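Local coordinates for protein NDP-rhamnosyltransferase (Saccharopolyspora spinosa, PDB 3TSA) that is a glycosyltransferase of the GT-B fold, built from two Rossmann-like domains, at residues R85-A96 and P151-L160. Sequence-based numbering, arbitrary orientation.
Sequences RQLWEQTASNVA and PFSDRAHELL
The ring of F152 carries the methyl of A92 over one face, in a CH-pi contact with A92 CB 4.0 Å from the ring centroid and displaced toward the rim near CD2, while T91 CG2 comes up at the ring's edge. With its CG anti to the backbone N, F152 brings its ring against the backbone of A92 and W88 O. The W88 indole crosses the F152 side chain at about a right angle, CE3 lying 4.0 Å from F152 CB; its NE1 is bonded to the carbonyl of F76, which satisfies the polar edge of a buried ring. R155 presents a second flat group. L159 CD2 covers the centre of one face of its guanidinium, and S93 OG and E158 OE1 lie at the edge, in plane. NE gives S93 OG a nearly straight bond of 2.8 Å (164°), and NH2 adds a more bent one to the same oxygen. The hydroxyl in turn donates a hydrogen bond to E89 O, from above the carbonyl plane, and so links the arginine to the backbone of helix 82-113. A bend at chi2 of R155 (63°) turns the long chain to S93, leaving NH1 for a salt bridge with E158 OE1, one turn on. P151, in the first turn of its helix, where the lack of an N-H costs little, sets CB 3.9 Å from W88 CB and also packs against R85 and E89 CG. Small A92 and A96 let the axes of segments 85-96 and 151-160 approach to 7.6 Å, A96 CB meeting L159 CD1 at 3.6 Å. Nearby, L125 of helix 125-133 touches A156 and L160. The two segments cross at -38°, and their parent helices, 82-113 and 151-166, pack as neighbours in the N-terminal Rossmann-like domain of a GT-B glycosyltransferase.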
# COMPACT_ATOMS: atom_id res chain seq x y z
N ARG A 85 36.30 8.67 -6.64
CA ARG A 85 35.90 8.74 -8.07
C ARG A 85 35.75 7.35 -8.65
O ARG A 85 34.75 7.09 -9.32
CB ARG A 85 36.87 9.56 -8.95
CG ARG A 85 36.93 10.99 -8.61
CD ARG A 85 37.59 11.85 -9.75
NE ARG A 85 38.14 13.10 -9.20
CZ ARG A 85 37.44 14.11 -8.65
NH1 ARG A 85 38.08 15.21 -8.21
NH2 ARG A 85 36.11 14.06 -8.53
N GLN A 86 36.72 6.44 -8.44
CA GLN A 86 36.61 5.08 -9.02
C GLN A 86 35.40 4.32 -8.53
O GLN A 86 34.75 3.59 -9.30
CB GLN A 86 37.81 4.22 -8.61
CG GLN A 86 39.06 4.38 -9.46
CD GLN A 86 40.10 3.28 -9.10
OE1 GLN A 86 40.99 2.94 -9.88
NE2 GLN A 86 39.97 2.74 -7.90
N LEU A 87 35.08 4.43 -7.23
CA LEU A 87 33.91 3.72 -6.72
C LEU A 87 32.68 4.21 -7.41
O LEU A 87 31.87 3.37 -7.79
CB LEU A 87 33.71 3.92 -5.23
CG LEU A 87 34.59 3.16 -4.23
CD1 LEU A 87 34.25 3.78 -2.85
CD2 LEU A 87 34.38 1.65 -4.21
N TRP A 88 32.51 5.54 -7.48
CA TRP A 88 31.28 6.10 -8.07
C TRP A 88 31.28 5.86 -9.59
O TRP A 88 30.24 5.55 -10.15
CB TRP A 88 31.10 7.57 -7.72
CG TRP A 88 30.70 7.71 -6.28
CD1 TRP A 88 31.49 8.02 -5.20
CD2 TRP A 88 29.37 7.56 -5.79
NE1 TRP A 88 30.71 8.05 -4.05
CE2 TRP A 88 29.41 7.77 -4.39
CE3 TRP A 88 28.15 7.24 -6.41
CZ2 TRP A 88 28.24 7.66 -3.59
CZ3 TRP A 88 27.02 7.17 -5.66
CH2 TRP A 88 27.03 7.41 -4.27
N GLU A 89 32.45 5.91 -10.23
CA GLU A 89 32.51 5.59 -11.69
C GLU A 89 32.15 4.11 -11.98
O GLU A 89 31.42 3.80 -12.97
CB GLU A 89 33.86 6.02 -12.31
CG GLU A 89 34.02 7.57 -12.33
CD GLU A 89 35.40 8.02 -12.78
OE1 GLU A 89 36.39 7.27 -12.59
OE2 GLU A 89 35.47 9.13 -13.32
N GLN A 90 32.60 3.20 -11.10
CA GLN A 90 32.30 1.76 -11.28
C GLN A 90 30.79 1.49 -11.06
O GLN A 90 30.14 0.71 -11.81
CB GLN A 90 33.23 0.90 -10.40
CG GLN A 90 32.72 -0.46 -9.82
CD GLN A 90 33.23 -0.72 -8.30
OE1 GLN A 90 34.38 -0.36 -7.91
NE2 GLN A 90 32.36 -1.31 -7.46
N THR A 91 30.20 2.18 -10.07
CA THR A 91 28.77 2.11 -9.90
C THR A 91 28.03 2.49 -11.18
O THR A 91 27.12 1.74 -11.61
CB THR A 91 28.27 3.03 -8.73
OG1 THR A 91 28.95 2.58 -7.56
CG2 THR A 91 26.78 2.81 -8.50
N ALA A 92 28.40 3.64 -11.76
CA ALA A 92 27.74 4.09 -12.98
C ALA A 92 28.01 3.09 -14.11
O ALA A 92 27.11 2.73 -14.89
CB ALA A 92 28.20 5.47 -13.37
N SER A 93 29.24 2.57 -14.17
CA SER A 93 29.48 1.61 -15.23
C SER A 93 28.57 0.38 -15.13
O SER A 93 27.98 -0.05 -16.14
CB SER A 93 30.93 1.18 -15.19
OG SER A 93 31.71 2.25 -15.64
N ASN A 94 28.47 -0.18 -13.91
CA ASN A 94 27.56 -1.29 -13.66
C ASN A 94 26.17 -0.97 -14.06
O ASN A 94 25.56 -1.80 -14.74
CB ASN A 94 27.54 -1.70 -12.20
CG ASN A 94 28.89 -2.15 -11.73
OD1 ASN A 94 29.76 -2.35 -12.56
ND2 ASN A 94 29.08 -2.29 -10.42
N VAL A 95 25.64 0.16 -13.59
CA VAL A 95 24.29 0.54 -13.93
C VAL A 95 24.06 0.80 -15.42
O VAL A 95 23.00 0.42 -15.98
CB VAL A 95 23.76 1.73 -13.04
CG1 VAL A 95 22.38 2.04 -13.42
CG2 VAL A 95 23.83 1.31 -11.50
N ALA A 96 25.04 1.40 -16.09
CA ALA A 96 24.92 1.64 -17.54
C ALA A 96 24.86 0.32 -18.33
O ALA A 96 24.06 0.20 -19.27
CB ALA A 96 26.08 2.57 -18.07
N PRO A 151 31.72 12.10 -10.42
CA PRO A 151 32.14 10.86 -11.04
C PRO A 151 31.00 10.00 -11.57
O PRO A 151 31.06 9.57 -12.73
CB PRO A 151 32.93 10.14 -9.95
CG PRO A 151 32.80 11.01 -8.73
CD PRO A 151 32.37 12.36 -9.13
N PHE A 152 29.92 9.82 -10.80
CA PHE A 152 28.81 8.97 -11.27
C PHE A 152 28.12 9.59 -12.49
O PHE A 152 27.94 8.93 -13.53
CB PHE A 152 27.80 8.66 -10.12
CG PHE A 152 26.60 7.84 -10.57
CD1 PHE A 152 25.54 8.47 -11.25
CD2 PHE A 152 26.53 6.46 -10.33
CE1 PHE A 152 24.41 7.76 -11.68
CE2 PHE A 152 25.40 5.72 -10.79
CZ PHE A 152 24.36 6.38 -11.44
N SER A 153 27.73 10.84 -12.40
CA SER A 153 26.95 11.41 -13.46
C SER A 153 27.83 11.57 -14.72
O SER A 153 27.34 11.35 -15.87
CB SER A 153 26.43 12.74 -12.98
OG SER A 153 25.93 13.44 -14.09
N ASP A 154 29.11 11.87 -14.52
CA ASP A 154 30.02 12.00 -15.67
C ASP A 154 30.21 10.68 -16.40
O ASP A 154 30.30 10.68 -17.65
CB ASP A 154 31.39 12.49 -15.20
CG ASP A 154 31.42 14.02 -15.00
OD1 ASP A 154 30.43 14.74 -15.32
OD2 ASP A 154 32.44 14.50 -14.48
N ARG A 155 30.37 9.59 -15.66
CA ARG A 155 30.50 8.24 -16.26
C ARG A 155 29.22 7.82 -16.93
O ARG A 155 29.24 7.22 -18.01
CB ARG A 155 30.98 7.26 -15.18
CG ARG A 155 31.27 5.82 -15.64
CD ARG A 155 32.47 5.82 -16.67
NE ARG A 155 32.66 4.44 -17.05
CZ ARG A 155 33.43 4.01 -18.06
NH1 ARG A 155 34.08 4.86 -18.84
NH2 ARG A 155 33.51 2.69 -18.24
N ALA A 156 28.07 8.12 -16.32
CA ALA A 156 26.79 7.82 -16.97
C ALA A 156 26.64 8.50 -18.35
O ALA A 156 26.14 7.90 -19.32
CB ALA A 156 25.65 8.24 -16.05
N HIS A 157 27.05 9.77 -18.44
CA HIS A 157 27.03 10.51 -19.70
C HIS A 157 28.07 9.89 -20.66
O HIS A 157 27.75 9.65 -21.84
CB HIS A 157 27.29 12.01 -19.45
CG HIS A 157 26.03 12.75 -19.09
ND1 HIS A 157 25.01 12.92 -19.99
CD2 HIS A 157 25.58 13.23 -17.91
CE1 HIS A 157 23.99 13.53 -19.40
NE2 HIS A 157 24.31 13.72 -18.13
N GLU A 158 29.26 9.59 -20.16
CA GLU A 158 30.30 8.99 -21.05
C GLU A 158 29.83 7.71 -21.74
O GLU A 158 30.05 7.54 -22.96
CB GLU A 158 31.58 8.74 -20.30
CG GLU A 158 32.80 8.36 -21.17
CD GLU A 158 33.99 7.89 -20.31
OE1 GLU A 158 33.90 7.89 -19.04
OE2 GLU A 158 35.03 7.53 -20.89
N LEU A 159 29.18 6.82 -21.00
CA LEU A 159 28.71 5.57 -21.55
C LEU A 159 27.37 5.70 -22.29
O LEU A 159 27.14 5.04 -23.32
CB LEU A 159 28.56 4.55 -20.45
CG LEU A 159 29.86 4.25 -19.75
CD1 LEU A 159 29.57 3.42 -18.59
CD2 LEU A 159 30.88 3.61 -20.75
N LEU A 160 26.48 6.56 -21.79
CA LEU A 160 25.12 6.62 -22.37
C LEU A 160 24.78 7.70 -23.39
O LEU A 160 23.77 7.56 -24.08
CB LEU A 160 24.01 6.58 -21.28
CG LEU A 160 24.14 5.30 -20.42
CD1 LEU A 160 23.24 5.27 -19.19
CD2 LEU A 160 23.90 3.96 -21.19